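Polyketide synthase (Synechococcus sp., PDB 4GOX) probably transfers a sulfonate group from PAPS to an intermediate of hydrocarbon biosynthesis, as the sulfotransferase domain of an olefin synthase. Local coordinates at residues S31-G36 and E163-L168; V155-A160 and I212-V217. All coordinates share one frame; numbering follows the deposited sequence.

Interaction 1: residues S31-G36 and E163-L168; sequences SSPRSG and ESFTRL. With A3P (adenosine-3'-5'-diphosphate), chain B.
Arg34 and Ser164 make the polar join between 31-36 and the helix end at 163-168: NE of Arg34 donates a hydrogen bond to OG of Ser164 at 2.9 Å, with an N-H...O angle of 160° and the oxygen close to the guanidinium plane. Ser164 OG stands anti to its own backbone N (chi1 169°) and in turn donates to O1P on the 3'-phosphate of the nucleotide, 2.7 Å away. Arg167 NH1 reaches the same O1P at 3.0 Å, and a longer, weak bond comes from Arg34 NH1, which also salt-bridges Asp261. Several donors thus converge on O1P; Arg167 is itself held by a salt bridge to Glu163, and the two arginines probably offset part of the phosphate charge.

The 31-36 loop, between strand 26-30 and helix 37-45, is the 5'-phosphosulfate-binding loop of the sulfotransferases, akin to the P-loop. Its backbone wraps the 5' end: Ser35 N donates to O4P of the nucleotide, and Gly36 N to O5' at 2.9 Å.

Packing fills the rest. Bent at chi2 and chi3, the Arg34 chain lays its guanidinium between Leu168 on one face and the nucleotide C5' on the other; Leu168 CD2 comes within 3.5 Å of Arg34 NH1. Pro33 CG makes an apolar contact with the edge of the Phe165 ring at CE2, 4.2 Å off, and Ile188 of helix 181-202 packs against both residues.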
loop_
_atom_site.group_PDB
_atom_site.type_symbol
_atom_site.label_atom_id
_atom_site.label_comp_id
_atom_site.label_asym_id
_atom_site.label_seq_id
_atom_site.Cartn_x
_atom_site.Cartn_y
_atom_site.Cartn_z
ATOM N N SER A 31 0.979 4.680 -1.645
ATOM C CA SER A 31 2.151 5.540 -1.543
ATOM C C SER A 31 3.067 5.289 -2.709
ATOM O O SER A 31 2.885 4.351 -3.492
ATOM C CB SER A 31 2.924 5.249 -0.256
ATOM O OG SER A 31 3.583 3.995 -0.290
ATOM N N SER A 32 4.099 6.108 -2.769
ATOM C CA SER A 32 5.239 5.932 -3.632
ATOM C C SER A 32 6.040 4.779 -2.940
ATOM O O SER A 32 5.902 4.595 -1.713
ATOM C CB SER A 32 6.059 7.224 -3.601
ATOM O OG SER A 32 7.448 7.039 -3.800
ATOM N N PRO A 33 6.923 4.028 -3.633
ATOM C CA PRO A 33 7.744 3.043 -2.895
ATOM C C PRO A 33 8.695 3.752 -1.914
ATOM O O PRO A 33 8.914 4.960 -2.031
ATOM C CB PRO A 33 8.546 2.309 -3.991
ATOM C CG PRO A 33 8.357 3.056 -5.220
ATOM C CD PRO A 33 7.217 4.024 -5.080
ATOM N N ARG A 34 9.249 3.005 -0.944
ATOM C CA ARG A 34 10.246 3.493 0.039
ATOM C C ARG A 34 9.726 4.579 0.985
ATOM O O ARG A 34 10.485 5.448 1.417
ATOM C CB ARG A 34 11.553 3.935 -0.675
ATOM C CG ARG A 34 12.114 2.948 -1.736
ATOM C CD ARG A 34 12.066 1.475 -1.321
ATOM N NE ARG A 34 12.986 1.151 -0.231
ATOM C CZ ARG A 34 12.908 0.057 0.521
ATOM N NH1 ARG A 34 13.811 -0.169 1.465
ATOM N NH2 ARG A 34 11.910 -0.806 0.354
ATOM N N SER A 35 8.430 4.504 1.315
ATOM C CA SER A 35 7.716 5.512 2.099
ATOM C C SER A 35 7.203 5.053 3.461
ATOM O O SER A 35 6.467 5.797 4.109
ATOM C CB SER A 35 6.567 6.087 1.268
ATOM O OG SER A 35 7.059 6.723 0.101
ATOM N N GLY A 36 7.624 3.866 3.909
ATOM C CA GLY A 36 7.185 3.305 5.181
ATOM C C GLY A 36 5.892 2.535 5.056
ATOM O O GLY A 36 5.222 2.270 6.060
ATOM N N GLU A 163 16.843 8.902 -2.082
ATOM C CA GLU A 163 18.023 8.277 -1.488
ATOM C C GLU A 163 17.812 6.758 -1.314
ATOM O O GLU A 163 18.663 5.977 -1.741
ATOM C CB GLU A 163 18.349 8.963 -0.146
ATOM C CG GLU A 163 19.656 8.522 0.497
ATOM C CD GLU A 163 19.616 7.198 1.238
ATOM O OE1 GLU A 163 18.641 6.960 1.988
ATOM O OE2 GLU A 163 20.548 6.386 1.043
ATOM N N SER A 164 16.677 6.353 -0.710
ATOM C CA SER A 164 16.335 4.949 -0.463
ATOM C C SER A 164 16.145 4.146 -1.751
ATOM O O SER A 164 16.636 3.022 -1.846
ATOM C CB SER A 164 15.084 4.849 0.400
ATOM O OG SER A 164 14.641 3.507 0.411
ATOM N N PHE A 165 15.423 4.723 -2.731
ATOM C CA PHE A 165 15.142 4.110 -4.032
ATOM C C PHE A 165 16.446 3.863 -4.798
ATOM O O PHE A 165 16.579 2.826 -5.457
ATOM C CB PHE A 165 14.189 4.998 -4.841
ATOM C CG PHE A 165 13.669 4.389 -6.115
ATOM C CD1 PHE A 165 14.379 4.517 -7.307
ATOM C CD2 PHE A 165 12.454 3.723 -6.137
ATOM C CE1 PHE A 165 13.875 3.999 -8.502
ATOM C CE2 PHE A 165 11.957 3.193 -7.326
ATOM C CZ PHE A 165 12.673 3.334 -8.502
ATOM N N THR A 166 17.404 4.809 -4.672
ATOM C CA THR A 166 18.744 4.781 -5.267
ATOM C C THR A 166 19.520 3.572 -4.737
ATOM O O THR A 166 19.953 2.733 -5.530
ATOM C CB THR A 166 19.443 6.142 -5.032
ATOM O OG1 THR A 166 18.950 7.075 -5.991
ATOM C CG2 THR A 166 20.963 6.068 -5.120
ATOM N N ARG A 167 19.657 3.484 -3.393
ATOM C CA ARG A 167 20.356 2.427 -2.653
ATOM C C ARG A 167 19.870 1.028 -3.036
ATOM O O ARG A 167 20.688 0.142 -3.294
ATOM C CB ARG A 167 20.146 2.627 -1.144
ATOM C CG ARG A 167 21.238 3.405 -0.434
ATOM C CD ARG A 167 21.268 3.046 1.045
ATOM N NE ARG A 167 20.321 3.830 1.847
ATOM C CZ ARG A 167 19.133 3.399 2.267
ATOM N NH1 ARG A 167 18.712 2.178 1.955
ATOM N NH2 ARG A 167 18.354 4.188 2.996
ATOM N N LEU A 168 18.538 0.845 -3.085
ATOM C CA LEU A 168 17.879 -0.427 -3.375
ATOM C C LEU A 168 17.977 -0.916 -4.833
ATOM O O LEU A 168 17.539 -2.035 -5.121
ATOM C CB LEU A 168 16.421 -0.412 -2.854
ATOM C CG LEU A 168 16.141 -0.870 -1.395
ATOM C CD1 LEU A 168 16.414 -2.353 -1.200
ATOM C CD2 LEU A 168 16.850 0.000 -0.341
HETATM P P1 A3P B . 15.171 2.149 3.917
HETATM O O1P A3P B . 15.750 2.268 2.527
HETATM O O2P A3P B . 15.320 0.747 4.470
HETATM O O3P A3P B . 15.500 3.280 4.852
HETATM P P2 A3P B . 8.331 0.802 1.882
HETATM O O4P A3P B . 7.182 1.671 1.455
HETATM O O5P A3P B . 9.229 0.296 0.795
HETATM O O6P A3P B . 7.919 -0.242 2.893
HETATM O "O5'" A3P B . 9.297 1.758 2.733
HETATM C "C5'" A3P B . 10.627 1.339 3.082
HETATM C "C4'" A3P B . 11.187 2.292 4.133
HETATM O "O4'" A3P B . 10.403 2.300 5.320
HETATM C "C3'" A3P B . 12.575 1.940 4.629
HETATM O "O3'" A3P B . 13.575 2.356 3.705
HETATM C "C2'" A3P B . 12.648 2.645 5.967
HETATM O "O2'" A3P B . 13.178 3.969 5.855
HETATM C "C1'" A3P B . 11.202 2.729 6.426
HETATM N N9 A3P B . 11.057 1.788 7.561
HETATM C C8 A3P B . 11.041 0.428 7.463
HETATM N N7 A3P B . 10.943 -0.142 8.685
HETATM C C5 A3P B . 10.903 0.863 9.579
HETATM C C6 A3P B . 10.842 0.952 11.051
HETATM N N6 A3P B . 10.757 -0.184 11.767
HETATM N N1 A3P B . 10.824 2.182 11.622
HETATM C C2 A3P B . 10.875 3.322 10.886
HETATM N N3 A3P B . 10.974 3.316 9.537
HETATM C C4 A3P B . 10.985 2.139 8.843
#

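Interaction 2: residues V155-A160 and I212-V217. With A3P (adenosine-3'-5'-diphosphate), chain B.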
loop_
_atom_site.group_PDB
_atom_site.type_symbol
_atom_site.label_atom_id
_atom_site.label_comp_id
_atom_site.label_asym_id
_atom_site.label_seq_id
_atom_site.Cartn_x
_atom_site.Cartn_y
_atom_site.Cartn_z
ATOM N N VAL A 155 2.677 9.495 2.855
ATOM C CA VAL A 155 3.644 10.367 2.176
ATOM C C VAL A 155 4.932 10.450 2.952
ATOM O O VAL A 155 4.905 10.588 4.184
ATOM C CB VAL A 155 3.096 11.799 1.880
ATOM C CG1 VAL A 155 4.008 12.547 0.905
ATOM C CG2 VAL A 155 1.669 11.757 1.326
ATOM N N ARG A 156 6.066 10.419 2.218
ATOM C CA ARG A 156 7.420 10.580 2.773
ATOM C C ARG A 156 8.139 11.668 1.993
ATOM O O ARG A 156 7.787 11.942 0.842
ATOM C CB ARG A 156 8.212 9.261 2.783
ATOM C CG ARG A 156 9.524 9.347 3.594
ATOM C CD ARG A 156 10.227 8.010 3.627
ATOM N NE ARG A 156 11.401 8.035 4.495
ATOM C CZ ARG A 156 12.271 7.037 4.595
ATOM N NH1 ARG A 156 12.131 5.948 3.852
ATOM N NH2 ARG A 156 13.302 7.130 5.420
ATOM N N HIS A 157 9.110 12.318 2.636
ATOM C CA HIS A 157 9.920 13.402 2.082
ATOM C C HIS A 157 10.534 12.960 0.751
ATOM O O HIS A 157 11.033 11.829 0.705
ATOM C CB HIS A 157 11.018 13.789 3.083
ATOM C CG HIS A 157 11.641 15.118 2.786
ATOM N ND1 HIS A 157 12.514 15.285 1.726
ATOM C CD2 HIS A 157 11.468 16.307 3.403
ATOM C CE1 HIS A 157 12.848 16.566 1.736
ATOM N NE2 HIS A 157 12.248 17.219 2.730
ATOM N N PRO A 158 10.449 13.770 -0.359
ATOM C CA PRO A 158 11.022 13.319 -1.648
ATOM C C PRO A 158 12.506 12.896 -1.559
ATOM O O PRO A 158 12.863 11.871 -2.149
ATOM C CB PRO A 158 10.832 14.542 -2.574
ATOM C CG PRO A 158 10.649 15.727 -1.647
ATOM C CD PRO A 158 9.871 15.123 -0.486
ATOM N N TYR A 159 13.346 13.644 -0.776
ATOM C CA TYR A 159 14.785 13.364 -0.582
ATOM C C TYR A 159 15.011 11.998 0.018
ATOM O O TYR A 159 15.919 11.297 -0.425
ATOM C CB TYR A 159 15.459 14.411 0.346
ATOM C CG TYR A 159 15.763 15.767 -0.257
ATOM C CD1 TYR A 159 15.324 16.102 -1.531
ATOM C CD2 TYR A 159 16.488 16.717 0.451
ATOM C CE1 TYR A 159 15.623 17.336 -2.099
ATOM C CE2 TYR A 159 16.790 17.960 -0.106
ATOM C CZ TYR A 159 16.350 18.269 -1.382
ATOM O OH TYR A 159 16.630 19.493 -1.945
ATOM N N ALA A 160 14.207 11.626 1.044
ATOM C CA ALA A 160 14.324 10.326 1.718
ATOM C C ALA A 160 13.934 9.199 0.785
ATOM O O ALA A 160 14.641 8.204 0.725
ATOM C CB ALA A 160 13.473 10.295 2.968
ATOM N N ILE A 212 1.612 11.452 7.069
ATOM C CA ILE A 212 3.001 11.846 6.881
ATOM C C ILE A 212 3.884 10.850 7.623
ATOM O O ILE A 212 3.839 10.781 8.852
ATOM C CB ILE A 212 3.222 13.308 7.347
ATOM C CG1 ILE A 212 2.232 14.279 6.632
ATOM C CG2 ILE A 212 4.674 13.726 7.169
ATOM C CD1 ILE A 212 2.308 14.313 5.023
ATOM N N TYR A 213 4.699 10.091 6.865
ATOM C CA TYR A 213 5.638 9.100 7.399
ATOM C C TYR A 213 6.450 9.662 8.574
ATOM O O TYR A 213 6.591 8.968 9.588
ATOM C CB TYR A 213 6.576 8.594 6.299
ATOM C CG TYR A 213 7.768 7.846 6.841
ATOM C CD1 TYR A 213 7.678 6.494 7.169
ATOM C CD2 TYR A 213 8.982 8.492 7.051
ATOM C CE1 TYR A 213 8.775 5.802 7.682
ATOM C CE2 TYR A 213 10.080 7.815 7.567
ATOM C CZ TYR A 213 9.975 6.467 7.875
ATOM O OH TYR A 213 11.061 5.807 8.382
ATOM N N GLU A 214 6.970 10.913 8.438
ATOM C CA GLU A 214 7.769 11.603 9.468
ATOM C C GLU A 214 6.957 11.754 10.745
ATOM O O GLU A 214 7.503 11.525 11.807
ATOM C CB GLU A 214 8.293 12.984 8.981
ATOM C CG GLU A 214 9.325 12.923 7.856
ATOM C CD GLU A 214 8.863 12.485 6.470
ATOM O OE1 GLU A 214 7.637 12.401 6.232
ATOM O OE2 GLU A 214 9.735 12.209 5.617
ATOM N N ASP A 215 5.637 12.059 10.650
ATOM C CA ASP A 215 4.781 12.143 11.846
ATOM C C ASP A 215 4.533 10.719 12.418
ATOM O O ASP A 215 4.507 10.540 13.618
ATOM C CB ASP A 215 3.432 12.808 11.511
ATOM C CG ASP A 215 3.480 14.273 11.093
ATOM O OD1 ASP A 215 2.447 14.779 10.571
ATOM O OD2 ASP A 215 4.546 14.916 11.279
ATOM N N LEU A 216 4.316 9.721 11.543
ATOM C CA LEU A 216 4.073 8.354 11.967
ATOM C C LEU A 216 5.232 7.818 12.811
ATOM O O LEU A 216 4.994 7.209 13.836
ATOM C CB LEU A 216 3.824 7.466 10.726
ATOM C CG LEU A 216 3.663 5.943 10.908
ATOM C CD1 LEU A 216 2.429 5.595 11.755
ATOM C CD2 LEU A 216 3.614 5.252 9.535
ATOM N N VAL A 217 6.472 8.027 12.386
ATOM C CA VAL A 217 7.591 7.474 13.130
ATOM C C VAL A 217 7.955 8.250 14.387
ATOM O O VAL A 217 8.504 7.667 15.323
ATOM C CB VAL A 217 8.800 7.050 12.265
ATOM C CG1 VAL A 217 8.372 6.094 11.158
ATOM C CG2 VAL A 217 9.537 8.251 11.700
HETATM P P1 A3P B . 15.171 2.149 3.917
HETATM O O1P A3P B . 15.750 2.268 2.527
HETATM O O2P A3P B . 15.320 0.747 4.470
HETATM O O3P A3P B . 15.500 3.280 4.852
HETATM P P2 A3P B . 8.331 0.802 1.882
HETATM O O4P A3P B . 7.182 1.671 1.455
HETATM O O5P A3P B . 9.229 0.296 0.795
HETATM O O6P A3P B . 7.919 -0.242 2.893
HETATM O "O5'" A3P B . 9.297 1.758 2.733
HETATM C "C5'" A3P B . 10.627 1.339 3.082
HETATM C "C4'" A3P B . 11.187 2.292 4.133
HETATM O "O4'" A3P B . 10.403 2.300 5.320
HETATM C "C3'" A3P B . 12.575 1.940 4.629
HETATM O "O3'" A3P B . 13.575 2.356 3.705
HETATM C "C2'" A3P B . 12.648 2.645 5.967
HETATM O "O2'" A3P B . 13.178 3.969 5.855
HETATM C "C1'" A3P B . 11.202 2.729 6.426
HETATM N N9 A3P B . 11.057 1.788 7.561
HETATM C C8 A3P B . 11.041 0.428 7.463
HETATM N N7 A3P B . 10.943 -0.142 8.685
HETATM C C5 A3P B . 10.903 0.863 9.579
HETATM C C6 A3P B . 10.842 0.952 11.051
HETATM N N6 A3P B . 10.757 -0.184 11.767
HETATM N N1 A3P B . 10.824 2.182 11.622
HETATM C C2 A3P B . 10.875 3.322 10.886
HETATM N N3 A3P B . 10.974 3.316 9.537
HETATM C C4 A3P B . 10.985 2.139 8.843
HETATM O O HOH W 1 11.922 10.579 5.890
#
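Arg156 lies alongside Tyr213, both side chains pointing the same way, and this pair is the close-packed heart of the contact. The arginine is extended from CG to NE and runs over one face of the phenol ring, making a CH-pi contact from CD, 4.1 Å from the ring centroid; its NE comes to 3.4 Å from Tyr213 CE2, while guanidinium and ring planes are turned 43° apart. The Tyr213 ring is directed at the nucleotide, where its OH donates to adenine N3 at 2.7 Å. Arg156 ends at the ribose, giving two weak bonds to O2', and bonds Leu274 O through NH2.

At the base of the two side chains the backbones join: Tyr213 N meets Val155 O at 2.7 Å, just beyond the parallel bridge of Val155 with Ile212. Glu214 folds back so that OE2 accepts from His157 N at 3.0 Å on its syn side, while OE1 takes a bond from Tyr300 OH.

The looser side is where the charged ends of Arg156 and Glu214 stay apart, NE to OE2 4.6 Å, and a water bridges them, accepting from Arg156 NE at 2.9 Å and donating to Glu214 OE2. The Val155 and Ile212 side chains touch at a single point, CB to CD1 at 4.1 Å. Such clustering of nucleotide-binding side chains where parallel strands turn into helices is typical of the PAPS site in sulfotransferases.

From the N terminus, strand 26-30 runs into 31-36, which waits 126 residues for its partner 163-168; interaction 1 closes that long loop. Before it is closed, strand 149-155 delivers 155-160, whose partner 212-217 follows only after 163-168 has passed, so the loop of interaction 2 crosses that of interaction 1. Helix 158-167 joins the two: the residues leading into it, as far as the N-cap His157, make interaction 2 and its last turn makes interaction 1. Together they tie the ends of three neighbouring strands, 26-30, 149-155 and 208-212, around one nucleotide. The two contacts, centred about 11 Å apart, also meet directly, Arg34 O probably accepting from Arg156 NH1 at 3.0 Å.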